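Local coordinates for Non-structural protein 3 (Porcine deltacoronavirus, PDB 6LN0) that probably cleaves the viral replicase polyprotein through a papain-like protease domain and carries a macrodomain of the kind that binds ADP-ribose, at residues L103-Y107 / H133-F138; A115-I121 / I146-V152; F328-C334 / T367-S373; I345-Y351 / A377-S383. The contacts are given in a common frame with arbitrary orientation. Numbering follows the deposited sequence.

Interaction 1. Residues L103-Y107 / H133-F138; sequences LYQAY and HSLDAF
In this macrodomain, helices 99-110 and 131-141 pack around one small residue, Ala137. Segments 103-107 and 133-138 are both helical throughout; their axes approach to 8.4 Å and cross at -50°, and 344 Å² is buried between them. The register is set by Tyr104 and Ala137, whose CA atoms lie 4.6 Å apart, with Tyr107 opposite Phe138 at 5.8 Å. Leu103 comes first, its CA-CB bond directed toward the other helix (chi1 -97°, chi2 t). Its CB meets Ala137 CB at 3.8 Å, while its CD1 reaches Ser134 OG at 3.3 Å and the carbonyl carbon C of His133 at 3.8 Å. Tyr104 (chi1 t) offers mainly backbone: its N is 3.7 Å from Ala137 CB, so the methyl sits close against the first helix. One turn on, Tyr107 (chi1 m, chi2 90°) extends across the interface and buries the most surface of any residue in it. Its OH touches Ser134 CB at 3.5 Å, but its hydrogen bond goes to the backbone N of Leu122, just as Ser134 OG bonds the Leu122 carbonyl, so both helices hold the loop that follows strand 117-120. Phe138 (chi1 t) turns its ring toward Val149 and Leu151 of the sheet, and its CB makes a CH-pi contact over the Tyr107 ring, 3.8 Å from the centroid.

Interaction 2. Residues A115-I121 / I146-V152; sequences AHYVIPI and IGRVTLV
Val152, His116 and Tyr117 lose the most surface where segment 115-121 runs beside segment 146-152, and each illustrates a different way of joining parallel strands. Strands 117-120 and 146-152 lie 19° apart in direction, 4.4 Å at closest approach, in the register Val118-Thr150, Ile119-Leu151 and Pro120-Val152 (CA-CA 4.6, 4.6 and 4.5 Å). Val152 (chi1 t) packs CG2 on Val118 CG1 at 3.8 Å, on the face shared with Thr150 and Pro120. Its backbone is bonded twice: N to Ile119 O (2.8 Å), and O from Ile121 N (3.2 Å). Further back, Thr150 N donates to Tyr117 O (2.9 Å) and Ile119 N to Thr150 O (2.6 Å). Tyr117 (chi1 m) projects to the other face with Ile119, Val149 and Leu151; its CE2 meets Ile146 CD1 at 3.3 Å. That face is covered by helix 131-141, completing a right-handed beta-alpha-beta crossover of the macrodomain. His116 (chi1 t, chi2 -123°) leads its ring end toward the neighbouring strand. Its NE2 is hydrogen-bonded to Thr150 OG1 at 3.1 Å. The Arg148 guanidinium stacks flat on the His116 ring, centres 4.0 Å apart and planes at 10°. His116 ND1 bonds Ser29 OG, and Arg148 NE forms a salt bridge with Glu15. Around His116 a side-chain polar network is added to the backbone bonding and apolar packing, and the buried imidazole has partners for both nitrogens.

Interaction 3. Residues F328-C334 / T367-S373; sequences FSATTAC and TPFTPQS. With ZN (zinc ion), chain B.
Antiparallel pairing satisfies backbone donors and acceptors in turn, and segments 328-334 and 367-373 show this beside a metal site. The axes of strands 328-332 and 369-371 approach to 4.5 Å, their directions 142° apart. Thr331 and Thr370 form the hydrogen-bonded pair: Thr331 N to Thr370 O at 3.1 Å, Thr370 N to Thr331 O at 2.8 Å. Ala330-Pro371 and Thr332-Phe369 are non-hydrogen-bonded pairs, CA-CA 4.1 and 4.4 Å. Ser329 O takes Gln372 N at 2.7 Å and, weakly, Ser373 N at 3.4 Å, where segment 367-373 turns a corner at Gln372; Ser329 OG and Ser373 OG, both chi1 p, are bonded at 2.8 Å. Beyond the pairs, Pro368 O accepts Ala333 N (2.9 Å) and its neighbour Thr367 OG1 (2.7 Å), and Cys334 N bonds that OG1 weakly (3.3 Å). Thr332 OG1 accepts from Thr337 N. Beneath, Ala330 CB contacts Phe369 CD1 at 3.7 Å, and the Phe328 and Phe369 rings (both chi1 p) lie nearly parallel but slid apart, CE1 to CE1 3.7 Å. Cys334 (chi1 p) places SG 2.3 Å from the zinc, which Cys335, Cys360 and Cys363 complete: a four-cysteine zinc site at the strand ends, typical of the fingers subdomain of coronavirus papain-like proteases.

Interaction 4. Residues I345-Y351 / A377-S383; sequences ISVAREY and AVAIGTS
Tyr351, the most deeply covered residue here, closes its ring over the strand of segment 377-383 at the glycine of that strand. With chi1 t and chi2 45°, it sets one ring face on Gly381, whose CA lies 3.9 Å from the ring centroid and 26° off its normal, a CH-pi contact. A CB on Gly381 would collide with Tyr351 CG, so the absent side chain is what lets the ring settle. Around this centre, Tyr351 CE1 and Val347 CG2 each meet Ala379 CB at 4.0 Å, and Ile345 CD1 reaches Ala377 CB at 4.0 Å. On the opposite face of the strand, Ile380 (chi1 p) puts CG1 3.7 Å from Ser346 CA. Two short parallel bridges fix the register, Ile345 with Ala379 and Ser346 with Ile380, CA-CA 4.6 and 5.1 Å. Their bonds run Ile345 N to Val378 O (2.8 Å), Ile380 N to Ile345 O (2.8 Å) and Val347 N to Ile380 O (2.9 Å). After Val347 segment 345-351 leaves the sheet and loops outward through Ala348, Arg349 and Glu350 (positive phi, 69°), then returns with Tyr351, whose O lies 3.7 Å from Ser383 CB. The Tyr351 hydroxyl bonds Thr420 OG1 on the next strand, 416-423. This parallel junction within a largely antiparallel mixed sheet joins strand 338-346, from the zinc-bearing part, to strand 376-383, consistent with the fingers-to-palm sheet of coronavirus papain-like proteases.

The four contacts form two local pairs at opposite ends of an elongated chain. Interactions 1 and 2 have centres about 13 Å apart and alternate along the sequence: helix 131-141 lies against the sheet, with Leu135 CD2 3.6 Å from Leu151 CD2 and Ser134 CB 3.8 Å from Ile121 CG2. Interactions 3 and 4, centres about 15 Å apart, also alternate and share one sheet; Phe328 CE2 packs on Ala377 CB at 3.6 Å, and Phe369 CZ on Ile345 CD1 at 3.9 Å, joining the zinc-bearing hairpins to the parallel junction. Between the pairs, centres of interactions 1 and 3 are about 81 Å apart, so macrodomain and zinc site are structurally separate modules.

Interaction 1. Residues L103-Y107 / H133-F138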
# COMPACT_ATOMS: atom_id res chain seq x y z
N LEU A 103 -6.06 16.33 32.71
CA LEU A 103 -6.36 17.05 31.48
C LEU A 103 -7.49 16.36 30.72
O LEU A 103 -8.43 17.02 30.24
CB LEU A 103 -5.11 17.14 30.61
CG LEU A 103 -4.26 18.41 30.65
CD1 LEU A 103 -3.23 18.38 29.53
CD2 LEU A 103 -5.13 19.67 30.55
N TYR A 104 -7.42 15.03 30.61
CA TYR A 104 -8.43 14.30 29.87
C TYR A 104 -9.78 14.37 30.56
O TYR A 104 -10.81 14.54 29.91
CB TYR A 104 -8.01 12.84 29.68
CG TYR A 104 -9.17 11.93 29.32
CD1 TYR A 104 -9.64 11.86 28.02
CD2 TYR A 104 -9.81 11.17 30.29
CE1 TYR A 104 -10.71 11.04 27.69
CE2 TYR A 104 -10.88 10.36 29.98
CZ TYR A 104 -11.32 10.29 28.67
OH TYR A 104 -12.39 9.48 28.36
N GLN A 105 -9.80 14.22 31.88
CA GLN A 105 -11.07 14.33 32.58
C GLN A 105 -11.54 15.78 32.70
O GLN A 105 -12.67 16.01 33.14
CB GLN A 105 -10.98 13.66 33.96
CG GLN A 105 -10.85 12.13 33.90
CD GLN A 105 -12.17 11.41 33.67
OE1 GLN A 105 -13.25 11.94 33.96
NE2 GLN A 105 -12.10 10.18 33.14
N ALA A 106 -10.72 16.76 32.29
CA ALA A 106 -11.21 18.13 32.21
C ALA A 106 -12.00 18.35 30.92
O ALA A 106 -13.07 18.96 30.95
CB ALA A 106 -10.06 19.12 32.30
N TYR A 107 -11.50 17.84 29.80
CA TYR A 107 -12.24 17.98 28.55
C TYR A 107 -13.47 17.09 28.52
O TYR A 107 -14.49 17.45 27.92
CB TYR A 107 -11.34 17.67 27.36
CG TYR A 107 -10.25 18.67 27.14
CD1 TYR A 107 -9.01 18.52 27.74
CD2 TYR A 107 -10.45 19.76 26.30
CE1 TYR A 107 -8.01 19.43 27.52
CE2 TYR A 107 -9.45 20.68 26.08
CZ TYR A 107 -8.22 20.50 26.69
OH TYR A 107 -7.21 21.41 26.47
N HIS A 133 0.00 17.80 25.11
CA HIS A 133 -0.84 16.94 25.94
C HIS A 133 -2.27 17.45 25.99
O HIS A 133 -3.22 16.65 25.90
CB HIS A 133 -0.26 16.82 27.36
CG HIS A 133 1.18 16.41 27.38
ND1 HIS A 133 1.88 16.25 28.56
CD2 HIS A 133 2.04 16.12 26.38
CE1 HIS A 133 3.12 15.89 28.28
NE2 HIS A 133 3.24 15.82 26.96
N SER A 134 -2.44 18.77 26.15
CA SER A 134 -3.78 19.34 26.14
C SER A 134 -4.49 19.07 24.83
O SER A 134 -5.65 18.62 24.82
CB SER A 134 -3.74 20.85 26.41
OG SER A 134 -3.91 21.09 27.80
N LEU A 135 -3.85 19.38 23.70
CA LEU A 135 -4.49 19.09 22.43
C LEU A 135 -4.74 17.60 22.26
O LEU A 135 -5.70 17.20 21.59
CB LEU A 135 -3.65 19.64 21.28
CG LEU A 135 -3.87 21.13 21.00
CD1 LEU A 135 -3.39 21.48 19.62
CD2 LEU A 135 -5.33 21.54 21.14
N ASP A 136 -3.91 16.76 22.89
CA ASP A 136 -4.08 15.32 22.79
C ASP A 136 -5.17 14.83 23.73
O ASP A 136 -6.01 13.99 23.34
CB ASP A 136 -2.75 14.60 23.07
CG ASP A 136 -2.85 13.09 22.92
OD1 ASP A 136 -3.28 12.61 21.83
OD2 ASP A 136 -2.49 12.38 23.90
N ALA A 137 -5.17 15.32 24.98
CA ALA A 137 -6.28 15.02 25.88
C ALA A 137 -7.61 15.35 25.23
O ALA A 137 -8.58 14.61 25.37
CB ALA A 137 -6.11 15.78 27.19
N PHE A 138 -7.64 16.44 24.46
CA PHE A 138 -8.90 16.90 23.90
C PHE A 138 -9.42 15.96 22.83
O PHE A 138 -10.62 15.64 22.80
CB PHE A 138 -8.74 18.31 23.35
CG PHE A 138 -9.79 18.69 22.35
CD1 PHE A 138 -11.07 19.02 22.77
CD2 PHE A 138 -9.50 18.74 21.00
CE1 PHE A 138 -12.05 19.39 21.85
CE2 PHE A 138 -10.45 19.10 20.08
CZ PHE A 138 -11.74 19.42 20.50

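Interaction 2. Residues A115-I121 / I146-V152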
# COMPACT_ATOMS: atom_id res chain seq x y z
N ALA A 115 -23.69 20.95 21.71
CA ALA A 115 -23.65 22.40 21.63
C ALA A 115 -22.37 22.80 20.91
O ALA A 115 -21.48 21.97 20.69
CB ALA A 115 -23.69 23.06 23.01
N HIS A 116 -22.27 24.08 20.57
CA HIS A 116 -21.06 24.64 19.98
C HIS A 116 -20.16 25.15 21.09
O HIS A 116 -20.47 26.14 21.75
CB HIS A 116 -21.37 25.76 18.99
CG HIS A 116 -20.15 26.54 18.61
ND1 HIS A 116 -20.04 27.90 18.80
CD2 HIS A 116 -18.96 26.14 18.11
CE1 HIS A 116 -18.85 28.31 18.39
NE2 HIS A 116 -18.17 27.26 17.97
N TYR A 117 -19.01 24.51 21.26
CA TYR A 117 -18.08 24.85 22.32
C TYR A 117 -16.96 25.74 21.78
O TYR A 117 -16.48 25.55 20.66
CB TYR A 117 -17.48 23.58 22.91
CG TYR A 117 -18.46 22.75 23.70
CD1 TYR A 117 -18.66 22.99 25.05
CD2 TYR A 117 -19.18 21.73 23.10
CE1 TYR A 117 -19.56 22.24 25.79
CE2 TYR A 117 -20.08 20.97 23.84
CZ TYR A 117 -20.27 21.23 25.18
OH TYR A 117 -21.15 20.49 25.92
N VAL A 118 -16.56 26.71 22.60
CA VAL A 118 -15.41 27.54 22.31
C VAL A 118 -14.45 27.35 23.47
O VAL A 118 -14.81 27.62 24.62
CB VAL A 118 -15.79 29.02 22.14
CG1 VAL A 118 -14.58 29.85 21.87
CG2 VAL A 118 -16.78 29.16 21.00
N ILE A 119 -13.27 26.82 23.18
CA ILE A 119 -12.41 26.40 24.28
C ILE A 119 -11.02 27.00 24.12
O ILE A 119 -10.29 26.68 23.16
CB ILE A 119 -12.34 24.86 24.36
CG1 ILE A 119 -13.73 24.25 24.21
CG2 ILE A 119 -11.74 24.42 25.68
CD1 ILE A 119 -13.83 22.82 24.72
N PRO A 120 -10.62 27.91 25.00
CA PRO A 120 -9.19 28.18 25.18
C PRO A 120 -8.48 26.90 25.58
O PRO A 120 -8.91 26.20 26.50
CB PRO A 120 -9.16 29.22 26.32
CG PRO A 120 -10.56 29.16 26.94
CD PRO A 120 -11.46 28.82 25.80
N ILE A 121 -7.38 26.59 24.88
CA ILE A 121 -6.63 25.39 25.21
C ILE A 121 -6.24 25.43 26.67
O ILE A 121 -5.76 26.46 27.17
CB ILE A 121 -5.40 25.26 24.29
CG1 ILE A 121 -5.86 25.10 22.85
CG2 ILE A 121 -4.53 24.09 24.71
CD1 ILE A 121 -4.82 25.50 21.87
N ILE A 146 -20.56 15.75 17.97
CA ILE A 146 -20.81 17.02 18.63
C ILE A 146 -20.36 18.16 17.71
O ILE A 146 -19.54 19.00 18.07
CB ILE A 146 -20.11 17.03 20.01
CG1 ILE A 146 -20.15 18.37 20.74
CG2 ILE A 146 -18.67 16.53 19.91
CD1 ILE A 146 -19.43 18.30 22.05
N GLY A 147 -20.88 18.14 16.48
CA GLY A 147 -20.78 19.22 15.50
C GLY A 147 -19.55 20.10 15.49
O GLY A 147 -18.42 19.63 15.67
N ARG A 148 -19.76 21.39 15.27
CA ARG A 148 -18.66 22.34 15.17
C ARG A 148 -18.10 22.67 16.55
O ARG A 148 -18.85 22.92 17.50
CB ARG A 148 -19.16 23.60 14.47
CG ARG A 148 -18.17 24.73 14.45
CD ARG A 148 -18.86 26.07 14.22
NE ARG A 148 -17.89 27.16 14.17
CZ ARG A 148 -18.06 28.37 14.69
NH1 ARG A 148 -17.09 29.27 14.57
NH2 ARG A 148 -19.19 28.71 15.30
N VAL A 149 -16.76 22.65 16.68
CA VAL A 149 -16.06 22.94 17.93
C VAL A 149 -14.89 23.88 17.64
O VAL A 149 -14.17 23.71 16.66
CB VAL A 149 -15.53 21.66 18.62
CG1 VAL A 149 -14.87 22.03 19.93
CG2 VAL A 149 -16.65 20.68 18.85
N THR A 150 -14.68 24.85 18.53
CA THR A 150 -13.70 25.91 18.33
C THR A 150 -12.73 25.94 19.49
O THR A 150 -13.13 26.21 20.62
CB THR A 150 -14.40 27.26 18.21
OG1 THR A 150 -15.20 27.29 17.02
CG2 THR A 150 -13.38 28.38 18.17
N LEU A 151 -11.46 25.69 19.21
CA LEU A 151 -10.41 25.94 20.18
C LEU A 151 -9.71 27.25 19.86
O LEU A 151 -9.69 27.70 18.71
CB LEU A 151 -9.36 24.83 20.22
CG LEU A 151 -9.80 23.39 20.14
CD1 LEU A 151 -9.74 23.07 18.69
CD2 LEU A 151 -8.83 22.53 20.92
N VAL A 152 -9.12 27.84 20.89
CA VAL A 152 -8.60 29.20 20.83
C VAL A 152 -7.20 29.19 21.40
O VAL A 152 -6.97 28.65 22.48
CB VAL A 152 -9.50 30.18 21.61
CG1 VAL A 152 -8.86 31.57 21.63
CG2 VAL A 152 -10.90 30.22 20.99

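Interaction 3. Residues F328-C334 / T367-S373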
# COMPACT_ATOMS: atom_id res chain seq x y z
N PHE A 328 2.04 -19.83 -35.50
CA PHE A 328 2.16 -20.57 -36.75
C PHE A 328 0.78 -21.04 -37.17
O PHE A 328 -0.15 -21.09 -36.36
CB PHE A 328 3.13 -21.75 -36.61
CG PHE A 328 2.60 -22.91 -35.80
CD1 PHE A 328 1.94 -23.96 -36.42
CD2 PHE A 328 2.82 -22.97 -34.43
CE1 PHE A 328 1.46 -25.04 -35.68
CE2 PHE A 328 2.35 -24.05 -33.67
CZ PHE A 328 1.66 -25.08 -34.29
N SER A 329 0.66 -21.33 -38.46
CA SER A 329 -0.49 -21.99 -39.05
C SER A 329 -0.05 -23.31 -39.69
O SER A 329 1.11 -23.46 -40.10
CB SER A 329 -1.15 -21.09 -40.09
OG SER A 329 -0.34 -21.03 -41.26
N ALA A 330 -0.98 -24.27 -39.77
CA ALA A 330 -0.67 -25.60 -40.29
C ALA A 330 -1.95 -26.36 -40.65
O ALA A 330 -3.06 -25.89 -40.42
CB ALA A 330 0.15 -26.41 -39.28
N THR A 331 -1.77 -27.55 -41.24
CA THR A 331 -2.86 -28.47 -41.52
C THR A 331 -2.62 -29.78 -40.78
O THR A 331 -1.47 -30.24 -40.61
CB THR A 331 -3.01 -28.76 -43.03
OG1 THR A 331 -1.72 -29.02 -43.60
CG2 THR A 331 -3.65 -27.59 -43.77
N THR A 332 -3.71 -30.40 -40.34
CA THR A 332 -3.55 -31.64 -39.60
C THR A 332 -3.21 -32.79 -40.55
O THR A 332 -3.53 -32.77 -41.74
CB THR A 332 -4.81 -31.96 -38.80
OG1 THR A 332 -5.95 -31.99 -39.66
CG2 THR A 332 -5.05 -30.90 -37.73
N ALA A 333 -2.52 -33.80 -40.02
CA ALA A 333 -2.28 -35.01 -40.79
C ALA A 333 -3.51 -35.90 -40.82
O ALA A 333 -3.75 -36.61 -41.80
CB ALA A 333 -1.09 -35.77 -40.22
N CYS A 334 -4.34 -35.84 -39.78
CA CYS A 334 -5.50 -36.72 -39.72
C CYS A 334 -6.57 -36.32 -40.73
O CYS A 334 -7.12 -37.18 -41.43
CB CYS A 334 -6.08 -36.71 -38.30
SG CYS A 334 -6.23 -35.06 -37.65
N THR A 367 -2.56 -35.44 -33.36
CA THR A 367 -2.10 -35.61 -34.73
C THR A 367 -0.84 -34.80 -35.00
O THR A 367 -0.67 -33.71 -34.45
CB THR A 367 -3.18 -35.16 -35.72
OG1 THR A 367 -2.66 -35.28 -37.04
CG2 THR A 367 -3.56 -33.70 -35.47
N PRO A 368 0.05 -35.30 -35.86
CA PRO A 368 1.09 -34.42 -36.41
C PRO A 368 0.50 -33.43 -37.41
O PRO A 368 -0.70 -33.51 -37.74
CB PRO A 368 2.06 -35.41 -37.09
CG PRO A 368 1.73 -36.73 -36.51
CD PRO A 368 0.26 -36.70 -36.25
N PHE A 369 1.32 -32.52 -37.92
CA PHE A 369 0.77 -31.43 -38.71
C PHE A 369 1.82 -30.90 -39.67
O PHE A 369 3.03 -31.08 -39.48
CB PHE A 369 0.24 -30.30 -37.80
CG PHE A 369 1.27 -29.76 -36.84
CD1 PHE A 369 2.17 -28.79 -37.23
CD2 PHE A 369 1.30 -30.21 -35.53
CE1 PHE A 369 3.10 -28.26 -36.33
CE2 PHE A 369 2.23 -29.69 -34.62
CZ PHE A 369 3.12 -28.71 -35.02
N THR A 370 1.36 -30.20 -40.70
CA THR A 370 2.29 -29.68 -41.70
C THR A 370 2.25 -28.17 -41.67
O THR A 370 1.21 -27.56 -41.99
CB THR A 370 1.94 -30.21 -43.09
OG1 THR A 370 2.01 -31.65 -43.09
CG2 THR A 370 2.91 -29.65 -44.10
N PRO A 371 3.34 -27.51 -41.26
CA PRO A 371 3.32 -26.05 -41.07
C PRO A 371 3.18 -25.31 -42.39
O PRO A 371 3.84 -25.65 -43.37
CB PRO A 371 4.67 -25.75 -40.43
CG PRO A 371 5.21 -27.07 -39.95
CD PRO A 371 4.57 -28.15 -40.75
N GLN A 372 2.36 -24.25 -42.39
CA GLN A 372 2.26 -23.36 -43.54
C GLN A 372 2.89 -22.00 -43.32
O GLN A 372 3.05 -21.26 -44.30
CB GLN A 372 0.80 -23.15 -43.95
CG GLN A 372 -0.01 -24.41 -43.97
CD GLN A 372 0.41 -25.34 -45.10
OE1 GLN A 372 0.58 -24.90 -46.25
NE2 GLN A 372 0.58 -26.63 -44.78
N SER A 373 3.21 -21.63 -42.08
CA SER A 373 3.78 -20.33 -41.75
C SER A 373 4.34 -20.39 -40.33
O SER A 373 4.09 -21.35 -39.59
CB SER A 373 2.74 -19.22 -41.89
OG SER A 373 1.79 -19.30 -40.84
ZN ZN B . -8.41 -34.46 -37.76

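Interaction 4. Residues I345-Y351 / A377-S383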
# COMPACT_ATOMS: atom_id res chain seq x y z
N ILE A 345 2.58 -25.30 -27.60
CA ILE A 345 1.63 -26.40 -27.70
C ILE A 345 1.70 -27.23 -26.44
O ILE A 345 2.77 -27.71 -26.05
CB ILE A 345 1.91 -27.28 -28.92
CG1 ILE A 345 2.19 -26.46 -30.16
CG2 ILE A 345 0.74 -28.23 -29.13
CD1 ILE A 345 2.57 -27.36 -31.36
N SER A 346 0.57 -27.45 -25.83
CA SER A 346 0.49 -28.22 -24.61
C SER A 346 0.00 -29.60 -25.03
O SER A 346 -1.20 -29.82 -25.20
CB SER A 346 -0.43 -27.51 -23.61
OG SER A 346 -1.05 -28.43 -22.73
N VAL A 347 0.93 -30.53 -25.25
CA VAL A 347 0.59 -31.85 -25.78
C VAL A 347 0.26 -32.70 -24.57
O VAL A 347 1.14 -33.27 -23.92
CB VAL A 347 1.71 -32.45 -26.63
CG1 VAL A 347 1.23 -33.74 -27.29
CG2 VAL A 347 2.24 -31.44 -27.64
N ALA A 348 -1.02 -32.76 -24.24
CA ALA A 348 -1.43 -33.38 -22.98
C ALA A 348 -1.31 -34.90 -23.02
O ALA A 348 -1.22 -35.54 -21.97
CB ALA A 348 -2.86 -32.93 -22.64
N ARG A 349 -1.29 -35.48 -24.21
CA ARG A 349 -1.22 -36.93 -24.36
C ARG A 349 -0.53 -37.22 -25.67
O ARG A 349 -0.67 -36.48 -26.64
CB ARG A 349 -2.61 -37.56 -24.35
CG ARG A 349 -2.56 -39.05 -24.32
CD ARG A 349 -3.94 -39.61 -24.19
NE ARG A 349 -3.92 -41.05 -24.37
CZ ARG A 349 -5.00 -41.80 -24.51
NH1 ARG A 349 -6.21 -41.25 -24.48
NH2 ARG A 349 -4.88 -43.11 -24.68
N GLU A 350 0.22 -38.33 -25.69
CA GLU A 350 0.99 -38.75 -26.85
C GLU A 350 2.16 -37.82 -27.11
O GLU A 350 2.56 -37.64 -28.26
CB GLU A 350 0.12 -38.86 -28.12
CG GLU A 350 -1.20 -39.57 -27.93
CD GLU A 350 -1.03 -41.07 -27.75
OE1 GLU A 350 -2.06 -41.78 -27.66
OE2 GLU A 350 0.14 -41.53 -27.70
N TYR A 351 2.69 -37.21 -26.05
CA TYR A 351 3.80 -36.29 -26.21
C TYR A 351 5.00 -37.04 -26.76
O TYR A 351 5.46 -38.01 -26.16
CB TYR A 351 4.17 -35.63 -24.89
CG TYR A 351 5.38 -34.74 -25.03
CD1 TYR A 351 5.47 -33.87 -26.10
CD2 TYR A 351 6.41 -34.76 -24.10
CE1 TYR A 351 6.54 -33.04 -26.27
CE2 TYR A 351 7.51 -33.91 -24.25
CZ TYR A 351 7.57 -33.05 -25.35
OH TYR A 351 8.63 -32.18 -25.55
N ALA A 377 7.84 -24.17 -33.31
CA ALA A 377 6.88 -24.30 -32.23
C ALA A 377 7.53 -24.98 -31.04
O ALA A 377 8.37 -25.87 -31.22
CB ALA A 377 5.65 -25.10 -32.69
N VAL A 378 7.18 -24.54 -29.83
CA VAL A 378 7.57 -25.19 -28.59
C VAL A 378 6.44 -26.11 -28.17
O VAL A 378 5.27 -25.71 -28.19
CB VAL A 378 7.87 -24.18 -27.47
CG1 VAL A 378 7.97 -24.89 -26.13
CG2 VAL A 378 9.14 -23.42 -27.78
N ALA A 379 6.77 -27.33 -27.76
CA ALA A 379 5.79 -28.28 -27.26
C ALA A 379 6.15 -28.63 -25.83
O ALA A 379 7.33 -28.73 -25.49
CB ALA A 379 5.76 -29.55 -28.12
N ILE A 380 5.13 -28.80 -24.99
CA ILE A 380 5.36 -29.17 -23.60
C ILE A 380 4.54 -30.41 -23.31
O ILE A 380 3.42 -30.58 -23.81
CB ILE A 380 5.03 -28.05 -22.58
CG1 ILE A 380 3.64 -27.47 -22.77
CG2 ILE A 380 6.11 -26.97 -22.58
CD1 ILE A 380 3.19 -26.62 -21.55
N GLY A 381 5.12 -31.28 -22.50
CA GLY A 381 4.51 -32.53 -22.09
C GLY A 381 5.55 -33.25 -21.26
O GLY A 381 6.58 -32.67 -20.92
N THR A 382 5.31 -34.52 -20.96
CA THR A 382 6.37 -35.32 -20.35
C THR A 382 6.49 -36.68 -21.03
O THR A 382 5.51 -37.41 -21.13
CB THR A 382 6.12 -35.53 -18.87
OG1 THR A 382 5.83 -34.27 -18.28
CG2 THR A 382 7.38 -36.14 -18.23
N SER A 383 7.70 -37.01 -21.49
CA SER A 383 8.02 -38.36 -21.94
C SER A 383 9.46 -38.71 -21.58
O SER A 383 10.32 -37.84 -21.44
CB SER A 383 7.85 -38.55 -23.45
OG SER A 383 7.95 -39.93 -23.80